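Local coordinates for hemolysin activator protein CdiB (Acinetobacter baumannii ACICU, PDB 6WIL), which probably secretes a partner toxin of contact-dependent growth inhibition across the outer membrane, as a two-partner secretion transporter of the Omp85 superfamily, at residues 63-66 and 67-70; 99-102 and 103-107. One frame throughout, in Å; residues are numbered along the deposited sequence.

Interaction 1 of 2, residues 63-66 and 67-70; sequences IPLI and GQSE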
ATOM      1  N   ILE A  63      41.078   3.314  -1.601  1.00 43.85           N
ATOM      2  CA  ILE A  63      42.225   2.553  -1.118  1.00 58.57           C
ATOM      3  C   ILE A  63      41.799   1.793   0.125  1.00 60.38           C
ATOM      4  O   ILE A  63      41.233   2.393   1.044  1.00 47.47           O
ATOM      5  CB  ILE A  63      43.436   3.454  -0.809  1.00 51.29           C
ATOM      6  CG1 ILE A  63      43.927   4.129  -2.088  1.00 57.37           C
ATOM      7  CG2 ILE A  63      44.554   2.652  -0.166  1.00 58.58           C
ATOM      8  CD1 ILE A  63      44.331   3.154  -3.168  1.00 64.91           C
ATOM      9  N   PRO A  64      42.049   0.486   0.206  1.00 60.93           N
ATOM     10  CA  PRO A  64      41.628  -0.277   1.386  1.00 66.10           C
ATOM     11  C   PRO A  64      42.337   0.192   2.647  1.00 60.68           C
ATOM     12  O   PRO A  64      43.510   0.570   2.624  1.00 66.14           O
ATOM     13  CB  PRO A  64      42.017  -1.718   1.033  1.00 64.23           C
ATOM     14  CG  PRO A  64      42.137  -1.738  -0.456  1.00 75.67           C
ATOM     15  CD  PRO A  64      42.621  -0.375  -0.841  1.00 65.52           C
ATOM     16  N   LEU A  65      41.601   0.179   3.754  1.00 61.38           N
ATOM     17  CA  LEU A  65      42.220   0.289   5.063  1.00 69.81           C
ATOM     18  C   LEU A  65      42.764  -1.078   5.475  1.00 81.82           C
ATOM     19  O   LEU A  65      42.673  -2.062   4.734  1.00 89.41           O
ATOM     20  CB  LEU A  65      41.223   0.822   6.090  1.00 67.07           C
ATOM     21  CG  LEU A  65      40.834   2.296   5.985  1.00 66.76           C
ATOM     22  CD1 LEU A  65      40.050   2.737   7.213  1.00 61.54           C
ATOM     23  CD2 LEU A  65      42.068   3.158   5.796  1.00 67.00           C
ATOM     24  N   ILE A  66      43.337  -1.145   6.675  1.00 87.82           N
ATOM     25  CA  ILE A  66      43.873  -2.405   7.174  1.00 83.53           C
ATOM     26  C   ILE A  66      42.740  -3.397   7.386  1.00 91.59           C
ATOM     27  O   ILE A  66      41.739  -3.088   8.042  1.00 84.88           O
ATOM     28  CB  ILE A  66      44.653  -2.175   8.474  1.00 92.62           C
ATOM     29  CG1 ILE A  66      45.858  -1.279   8.193  1.00 94.11           C
ATOM     30  CG2 ILE A  66      45.066  -3.508   9.094  1.00 90.16           C
ATOM     31  CD1 ILE A  66      46.607  -0.887   9.432  1.00100.42           C
ATOM     32  N   GLY A  67      42.893  -4.592   6.822  1.00 93.65           N
ATOM     33  CA  GLY A  67      41.906  -5.634   7.008  1.00 92.21           C
ATOM     34  C   GLY A  67      40.679  -5.523   6.138  1.00 97.79           C
ATOM     35  O   GLY A  67      39.662  -6.159   6.437  1.00 88.02           O
ATOM     36  N   GLN A  68      40.734  -4.738   5.069  1.00 93.75           N
ATOM     37  CA  GLN A  68      39.611  -4.572   4.157  1.00 94.34           C
ATOM     38  C   GLN A  68      39.896  -5.342   2.875  1.00 92.14           C
ATOM     39  O   GLN A  68      40.907  -5.091   2.211  1.00 97.29           O
ATOM     40  CB  GLN A  68      39.368  -3.095   3.846  1.00 88.81           C
ATOM     41  CG  GLN A  68      38.874  -2.272   5.023  1.00 73.85           C
ATOM     42  CD  GLN A  68      38.346  -0.916   4.596  1.00 66.50           C
ATOM     43  OE1 GLN A  68      38.558  -0.486   3.462  1.00 69.30           O
ATOM     44  NE2 GLN A  68      37.647  -0.241   5.500  1.00 62.22           N
ATOM     45  N   SER A  69      39.018  -6.276   2.527  1.00 92.25           N
ATOM     46  CA  SER A  69      39.171  -6.942   1.245  1.00106.00           C
ATOM     47  C   SER A  69      38.580  -6.069   0.146  1.00115.60           C
ATOM     48  O   SER A  69      37.706  -5.232   0.388  1.00115.19           O
ATOM     49  CB  SER A  69      38.535  -8.340   1.253  1.00117.05           C
ATOM     50  OG  SER A  69      37.129  -8.314   1.112  1.00105.89           O
ATOM     51  N   GLU A  70      39.108  -6.240  -1.064  1.00122.49           N
ATOM     52  CA  GLU A  70      38.655  -5.446  -2.198  1.00115.46           C
ATOM     53  C   GLU A  70      37.240  -5.820  -2.613  1.00110.57           C
ATOM     54  O   GLU A  70      36.575  -5.035  -3.298  1.00104.78           O
ATOM     55  CB  GLU A  70      39.636  -5.612  -3.360  1.00114.21           C
ATOM     56  CG  GLU A  70      41.051  -5.087  -3.074  1.00125.48           C
ATOM     57  CD  GLU A  70      41.858  -5.960  -2.110  1.00128.46           C
ATOM     58  OE1 GLU A  70      41.264  -6.791  -1.389  1.00132.70           O
ATOM     59  OE2 GLU A  70      43.097  -5.809  -2.071  1.00125.17           O
TER
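The Q68 side chain lies alongside that of L65 across a type II beta turn, L65 to Q68, in the loop between strand 59-62 and helix 70-74. Two hydrogen bonds join the arms of the turn. The backbone bond, Q68 N to L65 O at 3.3 Å, is weak and bent. The other comes from a side chain: L65 N gives its hydrogen to Q68 OE1 at 3.1 Å, and at 169° it is nearly straight at the hydrogen. On the acceptor side the L65 N-H sits above the carbonyl plane, some 70° out of it, so it misses the lone pairs. The Q68 carboxamide is also held through NE2, which bonds to O of I137 on strand 132-149; gripped at both ends, the group ties the turn to the sheet. G67 takes the third position of the turn, with a positive phi that suits glycine.

Van der Waals contacts add to these bonds. The Q68 chain is extended beyond CG, which brings its CD within 3.7 Å of L65 CB. P64 packs on Q68, its CB 4.1 Å from Q68 CB, and both P64 and Q68 touch L73 of the following helix. S69 is the N-cap residue of that helix, and its OG is hydrogen-bonded to OD1 of D72.

Interaction 2 of 2, residues 99-102 and 103-107; sequences SLHN and IVNYA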
ATOM      1  N   SER A  99      39.109  22.971  -1.229  1.00 53.20           N
ATOM      2  CA  SER A  99      38.479  22.098  -2.220  1.00 42.31           C
ATOM      3  C   SER A  99      38.507  20.647  -1.768  1.00 43.80           C
ATOM      4  O   SER A  99      37.556  19.897  -2.012  1.00 44.40           O
ATOM      5  CB  SER A  99      39.163  22.221  -3.582  1.00 49.53           C
ATOM      6  OG  SER A  99      39.147  23.553  -4.058  1.00 52.89           O
ATOM      7  N   LEU A 100      39.604  20.226  -1.134  1.00 45.79           N
ATOM      8  CA  LEU A 100      39.681  18.863  -0.626  1.00 45.34           C
ATOM      9  C   LEU A 100      38.593  18.608   0.411  1.00 52.46           C
ATOM     10  O   LEU A 100      37.979  17.535   0.429  1.00 49.95           O
ATOM     11  CB  LEU A 100      41.069  18.601  -0.041  1.00 45.36           C
ATOM     12  CG  LEU A 100      41.324  17.211   0.546  1.00 48.05           C
ATOM     13  CD1 LEU A 100      41.054  16.130  -0.487  1.00 46.99           C
ATOM     14  CD2 LEU A 100      42.746  17.106   1.073  1.00 59.71           C
ATOM     15  N   HIS A 101      38.325  19.597   1.267  1.00 43.61           N
ATOM     16  CA  HIS A 101      37.244  19.468   2.237  1.00 49.14           C
ATOM     17  C   HIS A 101      35.894  19.330   1.541  1.00 58.20           C
ATOM     18  O   HIS A 101      35.029  18.570   1.990  1.00 51.80           O
ATOM     19  CB  HIS A 101      37.244  20.670   3.180  1.00 42.26           C
ATOM     20  CG  HIS A 101      36.226  20.583   4.274  1.00 74.82           C
ATOM     21  ND1 HIS A 101      35.950  19.409   4.943  1.00 78.97           N
ATOM     22  CD2 HIS A 101      35.423  21.525   4.822  1.00 83.31           C
ATOM     23  CE1 HIS A 101      35.019  19.633   5.853  1.00 79.55           C
ATOM     24  NE2 HIS A 101      34.682  20.908   5.800  1.00 74.50           N
ATOM     25  N   ASN A 102      35.701  20.054   0.435  1.00 49.10           N
ATOM     26  CA  ASN A 102      34.433  19.988  -0.284  1.00 46.34           C
ATOM     27  C   ASN A 102      34.286  18.669  -1.034  1.00 38.31           C
ATOM     28  O   ASN A 102      33.192  18.097  -1.081  1.00 46.82           O
ATOM     29  CB  ASN A 102      34.312  21.171  -1.246  1.00 51.10           C
ATOM     30  CG  ASN A 102      34.208  22.500  -0.523  1.00 59.41           C
ATOM     31  OD1 ASN A 102      33.822  22.554   0.646  1.00 61.57           O
ATOM     32  ND2 ASN A 102      34.544  23.582  -1.219  1.00 54.41           N
ATOM     33  N   ILE A 103      35.373  18.178  -1.635  1.00 41.88           N
ATOM     34  CA  ILE A 103      35.332  16.878  -2.301  1.00 35.85           C
ATOM     35  C   ILE A 103      34.997  15.782  -1.299  1.00 49.81           C
ATOM     36  O   ILE A 103      34.201  14.879  -1.585  1.00 40.13           O
ATOM     37  CB  ILE A 103      36.666  16.607  -3.021  1.00 39.18           C
ATOM     38  CG1 ILE A 103      36.807  17.527  -4.236  1.00 48.22           C
ATOM     39  CG2 ILE A 103      36.778  15.140  -3.428  1.00 39.49           C
ATOM     40  CD1 ILE A 103      38.241  17.734  -4.683  1.00 51.51           C
ATOM     41  N   VAL A 104      35.580  15.857  -0.101  1.00 48.79           N
ATOM     42  CA  VAL A 104      35.288  14.873   0.936  1.00 41.54           C
ATOM     43  C   VAL A 104      33.832  14.977   1.380  1.00 39.67           C
ATOM     44  O   VAL A 104      33.132  13.965   1.499  1.00 46.53           O
ATOM     45  CB  VAL A 104      36.264  15.037   2.117  1.00 49.20           C
ATOM     46  CG1 VAL A 104      35.670  14.461   3.394  1.00 34.87           C
ATOM     47  CG2 VAL A 104      37.584  14.355   1.799  1.00 34.93           C
ATOM     48  N   ASN A 105      33.349  16.200   1.621  1.00 47.60           N
ATOM     49  CA  ASN A 105      31.953  16.374   2.019  1.00 40.25           C
ATOM     50  C   ASN A 105      30.995  15.882   0.945  1.00 47.50           C
ATOM     51  O   ASN A 105      29.909  15.385   1.263  1.00 49.39           O
ATOM     52  CB  ASN A 105      31.665  17.841   2.333  1.00 48.92           C
ATOM     53  CG  ASN A 105      32.158  18.251   3.700  1.00 62.64           C
ATOM     54  OD1 ASN A 105      32.158  17.453   4.638  1.00 73.05           O
ATOM     55  ND2 ASN A 105      32.579  19.503   3.822  1.00 73.28           N
ATOM     56  N   TYR A 106      31.372  16.024  -0.326  1.00 50.71           N
ATOM     57  CA  TYR A 106      30.526  15.543  -1.413  1.00 45.24           C
ATOM     58  C   TYR A 106      30.480  14.020  -1.440  1.00 47.66           C
ATOM     59  O   TYR A 106      29.409  13.428  -1.615  1.00 44.17           O
ATOM     60  CB  TYR A 106      31.034  16.097  -2.746  1.00 41.98           C
ATOM     61  CG  TYR A 106      30.250  15.659  -3.963  1.00 43.68           C
ATOM     62  CD1 TYR A 106      28.915  16.004  -4.115  1.00 54.16           C
ATOM     63  CD2 TYR A 106      30.854  14.925  -4.974  1.00 48.46           C
ATOM     64  CE1 TYR A 106      28.198  15.620  -5.233  1.00 53.32           C
ATOM     65  CE2 TYR A 106      30.145  14.534  -6.096  1.00 48.53           C
ATOM     66  CZ  TYR A 106      28.817  14.884  -6.219  1.00 52.01           C
ATOM     67  OH  TYR A 106      28.106  14.498  -7.332  1.00 73.63           O
ATOM     68  N   ALA A 107      31.634  13.370  -1.264  1.00 36.03           N
ATOM     69  CA  ALA A 107      31.666  11.915  -1.235  1.00 39.41           C
ATOM     70  C   ALA A 107      30.984  11.348   0.002  1.00 41.32           C
ATOM     71  O   ALA A 107      30.553  10.190  -0.019  1.00 40.65           O
ATOM     72  CB  ALA A 107      33.110  11.422  -1.313  1.00 30.18           C
TER
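S99 O accepts the shortest of the hydrogen bonds here, from I103 N at 2.8 Å, the first of four successive i to i+4 bonds in the first half of helix 97-113. The donor lies nearly along the C=O axis. V104 N to L100 O, N105 N to H101 O and Y106 N to N102 O follow at 2.9 to 3.0 Å, the ordinary bonding of an alpha helix.

One side-chain pair spans this turn on the outer surface. With CG anti to the backbone N (chi1 -176°), the H101 ring stands out from the helix, and N105 reaches back to it. N105 ND2 lies 3.1 Å above the plane of the imidazole on one face, displaced toward the rim, and its closest carbon there is H101 CE1 at 3.2 Å. The amide and ring planes are 65° apart, so the amide presents its nitrogen end to the ring instead of stacking flat on it.

The buried flank is mostly apolar but includes S99, whose OG is hydrogen-bonded to E51 OE1 and V49 N. I103 CG1 lies 3.3 Å from S99 O, against the very carbonyl that its own N is bonded to, and the side chain touches I83, I90 and I95. Y106 meets the rings of F44 and H86, the latter edge-to-face. The buried S99 hydroxyl is therefore satisfied by bonds beyond the helix, while isoleucine and ring contacts hold the helix against helix 77-85 and the loop carrying F44.

Overall arrangement
Both interactions lie in the membrane-distal part of the chain, away from the 16-stranded barrel, on the same side of the chain's centre, with their own centres 41 and 39 Å from it. Those two centres are 21 Å apart and the nearest atoms about 11 Å, so the contacts do not touch. Interaction 1 comes first, in the turn that leads from strand 59-62 into helix 70-74; helix 77-85 and strand 94-95 follow before helix 97-113 carries interaction 2. Strand 132-149 holds the turn, whereas helix 77-85 packs on the later helix. The turn thus leads out of the POTRA sheet and the helix packs nearby, in a region that in this family probably recognises the secreted partner.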